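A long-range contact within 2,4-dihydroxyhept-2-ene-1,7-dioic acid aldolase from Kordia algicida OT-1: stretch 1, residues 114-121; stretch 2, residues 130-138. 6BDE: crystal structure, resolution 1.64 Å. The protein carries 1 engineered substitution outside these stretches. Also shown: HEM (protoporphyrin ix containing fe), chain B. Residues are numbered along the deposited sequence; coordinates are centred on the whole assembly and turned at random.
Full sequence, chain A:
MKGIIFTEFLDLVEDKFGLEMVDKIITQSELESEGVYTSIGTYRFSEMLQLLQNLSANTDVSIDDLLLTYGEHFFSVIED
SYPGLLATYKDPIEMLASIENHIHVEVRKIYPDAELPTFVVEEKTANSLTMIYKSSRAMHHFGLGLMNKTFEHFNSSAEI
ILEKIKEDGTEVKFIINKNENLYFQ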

# COMPACT_ATOMS: atom_id res chain seq x y z
N ALA A 114 8.61 7.53 -10.34
CA ALA A 114 7.86 7.05 -9.19
C ALA A 114 7.79 8.12 -8.11
O ALA A 114 8.75 8.87 -7.88
CB ALA A 114 8.49 5.78 -8.63
N GLU A 115 6.64 8.19 -7.44
CA GLU A 115 6.43 9.09 -6.31
C GLU A 115 6.17 8.20 -5.10
O GLU A 115 5.07 7.65 -4.94
CB GLU A 115 5.29 10.06 -6.59
CG GLU A 115 5.59 11.01 -7.74
CD GLU A 115 4.43 11.92 -8.07
OE1 GLU A 115 3.66 12.27 -7.16
OE2 GLU A 115 4.29 12.29 -9.26
N LEU A 116 7.18 8.06 -4.25
CA LEU A 116 7.20 7.07 -3.19
C LEU A 116 7.22 7.74 -1.82
O LEU A 116 7.66 8.89 -1.69
CB LEU A 116 8.42 6.16 -3.33
CG LEU A 116 8.53 5.42 -4.67
CD1 LEU A 116 9.95 4.94 -4.91
CD2 LEU A 116 7.55 4.26 -4.70
N PRO A 117 6.73 7.06 -0.78
CA PRO A 117 6.81 7.61 0.57
C PRO A 117 8.21 7.42 1.14
O PRO A 117 9.09 6.84 0.51
CB PRO A 117 5.77 6.79 1.33
CG PRO A 117 5.82 5.46 0.66
CD PRO A 117 6.09 5.74 -0.80
N THR A 118 8.40 7.93 2.35
CA THR A 118 9.63 7.72 3.10
C THR A 118 9.34 6.90 4.35
O THR A 118 8.33 7.12 5.02
CB THR A 118 10.29 9.05 3.48
OG1 THR A 118 9.31 9.94 4.00
CG2 THR A 118 10.95 9.68 2.27
N PHE A 119 10.22 5.95 4.64
CA PHE A 119 10.16 5.17 5.87
C PHE A 119 11.48 5.35 6.61
O PHE A 119 12.55 5.12 6.03
CB PHE A 119 9.92 3.68 5.59
CG PHE A 119 8.49 3.36 5.25
CD1 PHE A 119 7.55 3.14 6.26
CD2 PHE A 119 8.08 3.25 3.93
CE1 PHE A 119 6.24 2.83 5.95
CE2 PHE A 119 6.76 2.94 3.62
CZ PHE A 119 5.85 2.73 4.63
N VAL A 120 11.41 5.76 7.87
CA VAL A 120 12.59 5.99 8.69
C VAL A 120 12.50 5.08 9.91
O VAL A 120 11.56 5.19 10.70
CB VAL A 120 12.72 7.46 9.11
CG1 VAL A 120 13.98 7.67 9.94
CG2 VAL A 120 12.71 8.36 7.89
N VAL A 121 13.48 4.19 10.05
CA VAL A 121 13.52 3.29 11.20
C VAL A 121 14.02 4.07 12.41
O VAL A 121 15.04 4.75 12.35
CB VAL A 121 14.43 2.08 10.91
CG1 VAL A 121 14.54 1.19 12.14
CG2 VAL A 121 13.89 1.30 9.72
N THR A 130 9.89 -0.11 14.67
CA THR A 130 9.16 1.15 14.74
C THR A 130 9.67 2.05 13.63
O THR A 130 10.87 2.37 13.59
CB THR A 130 9.33 1.82 16.11
OG1 THR A 130 8.77 0.98 17.12
CG2 THR A 130 8.64 3.17 16.12
N MET A 131 8.78 2.45 12.73
CA MET A 131 9.14 3.27 11.58
C MET A 131 8.20 4.47 11.48
O MET A 131 7.04 4.41 11.89
CB MET A 131 9.08 2.47 10.27
CG MET A 131 10.14 1.40 10.15
SD MET A 131 10.21 0.72 8.48
CE MET A 131 8.54 0.08 8.31
N ILE A 132 8.73 5.56 10.93
CA ILE A 132 7.95 6.76 10.66
C ILE A 132 7.64 6.80 9.17
O ILE A 132 8.55 6.80 8.34
CB ILE A 132 8.70 8.03 11.10
CG1 ILE A 132 9.09 7.95 12.57
CG2 ILE A 132 7.84 9.26 10.85
CD1 ILE A 132 7.90 7.83 13.51
N TYR A 133 6.35 6.82 8.85
CA TYR A 133 5.88 6.92 7.47
C TYR A 133 5.54 8.37 7.18
O TYR A 133 4.83 9.02 7.95
CB TYR A 133 4.66 6.02 7.26
CG TYR A 133 3.84 6.32 6.02
CD1 TYR A 133 4.16 5.74 4.80
CD2 TYR A 133 2.74 7.17 6.07
CE1 TYR A 133 3.41 6.00 3.67
CE2 TYR A 133 1.99 7.44 4.94
CZ TYR A 133 2.33 6.85 3.74
OH TYR A 133 1.59 7.12 2.61
N LYS A 134 6.06 8.89 6.06
CA LYS A 134 5.80 10.26 5.65
C LYS A 134 5.44 10.27 4.17
O LYS A 134 6.21 9.78 3.35
CB LYS A 134 7.00 11.17 5.93
CG LYS A 134 7.11 11.61 7.38
CD LYS A 134 8.12 12.74 7.55
CE LYS A 134 8.28 13.10 9.02
NZ LYS A 134 9.16 14.27 9.22
N SER A 135 4.28 10.84 3.85
CA SER A 135 3.84 10.99 2.47
C SER A 135 2.65 11.94 2.39
O SER A 135 1.70 11.80 3.16
CB SER A 135 3.47 9.64 1.86
OG SER A 135 2.83 9.81 0.61
N SER A 136 2.70 12.90 1.47
CA SER A 136 1.58 13.82 1.30
C SER A 136 0.31 13.10 0.87
O SER A 136 -0.79 13.67 1.00
CB SER A 136 1.94 14.90 0.28
OG SER A 136 2.16 14.33 -1.00
N ARG A 137 0.42 11.88 0.36
CA ARG A 137 -0.73 11.13 -0.13
C ARG A 137 -1.46 10.36 0.97
O ARG A 137 -2.57 9.87 0.72
CB ARG A 137 -0.28 10.16 -1.23
CG ARG A 137 0.28 10.88 -2.46
CD ARG A 137 0.96 9.92 -3.42
NE ARG A 137 2.30 9.56 -2.96
CZ ARG A 137 3.39 10.30 -3.15
NH1 ARG A 137 3.29 11.47 -3.77
NH2 ARG A 137 4.56 9.89 -2.70
N ALA A 138 -0.87 10.25 2.16
CA ALA A 138 -1.54 9.69 3.33
C ALA A 138 -2.09 8.29 3.05
O ALA A 138 -3.23 7.96 3.40
CB ALA A 138 -2.65 10.61 3.83
CHA HEM B . 3.93 3.27 -3.73
CHB HEM B . 6.64 -0.89 -5.91
CHC HEM B . 7.31 -3.10 -0.90
CHD HEM B . 4.37 0.95 1.26
C1A HEM B . 4.76 2.01 -4.51
C2A HEM B . 4.53 2.12 -5.90
C3A HEM B . 5.20 1.10 -6.43
C4A HEM B . 5.77 0.44 -5.33
CMA HEM B . 5.32 0.72 -7.91
CAA HEM B . 3.72 3.19 -6.64
CBA HEM B . 4.67 4.35 -6.97
CGA HEM B . 3.98 5.41 -7.83
O1A HEM B . 4.65 6.33 -8.35
O2A HEM B . 2.73 5.36 -8.01
C1B HEM B . 6.94 -1.78 -4.54
C2B HEM B . 7.44 -3.23 -4.70
C3B HEM B . 7.59 -3.74 -3.37
C4B HEM B . 7.18 -2.60 -2.48
CMB HEM B . 7.73 -3.97 -6.00
CAB HEM B . 8.07 -5.12 -2.93
CBB HEM B . 9.25 -5.57 -3.31
C1C HEM B . 6.38 -1.92 -0.08
C2C HEM B . 6.04 -2.37 1.22
C3C HEM B . 5.32 -1.37 1.74
C4C HEM B . 5.28 -0.39 0.73
CMC HEM B . 6.42 -3.69 1.88
CAC HEM B . 4.70 -1.29 3.13
CBC HEM B . 5.27 -0.57 4.07
C1D HEM B . 4.10 1.78 -0.17
C2D HEM B . 3.02 2.82 0.06
C3D HEM B . 2.86 3.45 -1.20
C4D HEM B . 3.86 2.77 -2.16
CMD HEM B . 2.28 3.13 1.35
CAD HEM B . 1.90 4.59 -1.53
CBD HEM B . 2.65 5.85 -1.94
CGD HEM B . 2.78 6.77 -0.73
O1D HEM B . 2.51 6.33 0.42
O2D HEM B . 3.16 7.96 -0.89
NA HEM B . 5.49 0.91 -4.04
NB HEM B . 6.68 -1.34 -3.09
NC HEM B . 5.87 -0.69 -0.50
ND HEM B . 4.65 1.60 -1.54
FE HEM B . 6.13 0.38 -2.19
O HOH W 1 1.36 13.25 -4.93
O HOH W 2 6.89 11.73 -2.76
O HOH W 3 9.48 9.06 6.84

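The apolar centre of the contact lies on the sheet face that carries Phe119, Val121, Met131 and Tyr133. The Phe119 and Tyr133 rings approach with Phe119 CZ 3.5 Å from Tyr133 CD1; their centroids are 5.4 Å apart and their planes meet at 52°, an oblique pair. Met131 closes on the same phenyl ring, its CE 3.8 Å from Phe119 CD1, while its SD lies 5.2 Å from the ring centroid and 55° off the normal. Further along, Val121 CG2 reaches Met131 CG at 3.8 Å. Next to Tyr133, Pro117 extends this packing beyond the strand, with its CB 3.4 Å from Tyr133 CE1 and 3.7 Å from Ser135 CB. The heme borders the cluster: its vinyl carbon CBC is 3.4 Å from Phe119 CZ.

The backbone register places the four strand side chains of this cluster on one face. Strands 118-121 and 130-134 run antiparallel, their directions 156° apart, and residues paired across the ladder send their side chains to the same face. Phe119 with Tyr133 and Val121 with Met131 are the non-hydrogen-bonded pairs, with CA-CA distances of 4.9 and 4.4 Å. The alternate pairs, Thr118 with Lys134 and Val120 with Ile132, carry the hydrogen bonds: Thr118 N to Lys134 O at 3.0 Å (170° at the hydrogen), Lys134 N to Thr118 O at 3.1 Å, Val120 N to Ile132 O at 3.1 Å, and Ile132 N to Val120 O at 2.9 Å. CA-H...O contacts supplement them, such as Met131 CA to Val120 O at 3.2 Å. On the face bearing Thr118 and Ile132, water 3 lies 3.0 Å from Thr118 OG1 and donates to Ile132 O at 2.9 Å.

At the polar edge, Arg137, the third residue of the type I turn from Ser135 to Ala138, has its CA-to-CB bond directed toward stretch 1; within the turn, Arg137 N donates to Ser135 OG at 3.2 Å. Its NH1 forms a salt bridge with Glu115 OE1 at 3.5 Å, but the oxygen lies well out of the guanidinium plane, so the attraction is one of charge without a directed N-H. Similarly, Glu115 O sits over one guanidinium face, 3.2 Å from Arg137 NH2, at an angle too poor for a hydrogen bond. Water 2 makes a better-directed link, accepting from Arg137 NH2 at 3.0 Å and donating to Leu116 O at 3.1 Å.

The heme links the two stretches through different carboxylates: stretch 1 donates to one, from Glu115 N to HEM O1A at 2.9 Å, and stretch 2 to the other, from Arg137 NE (2.8 Å) and Ser135 OG (a very short 2.4 Å) to HEM O2D and from Tyr133 OH to HEM O1D at 2.5 Å.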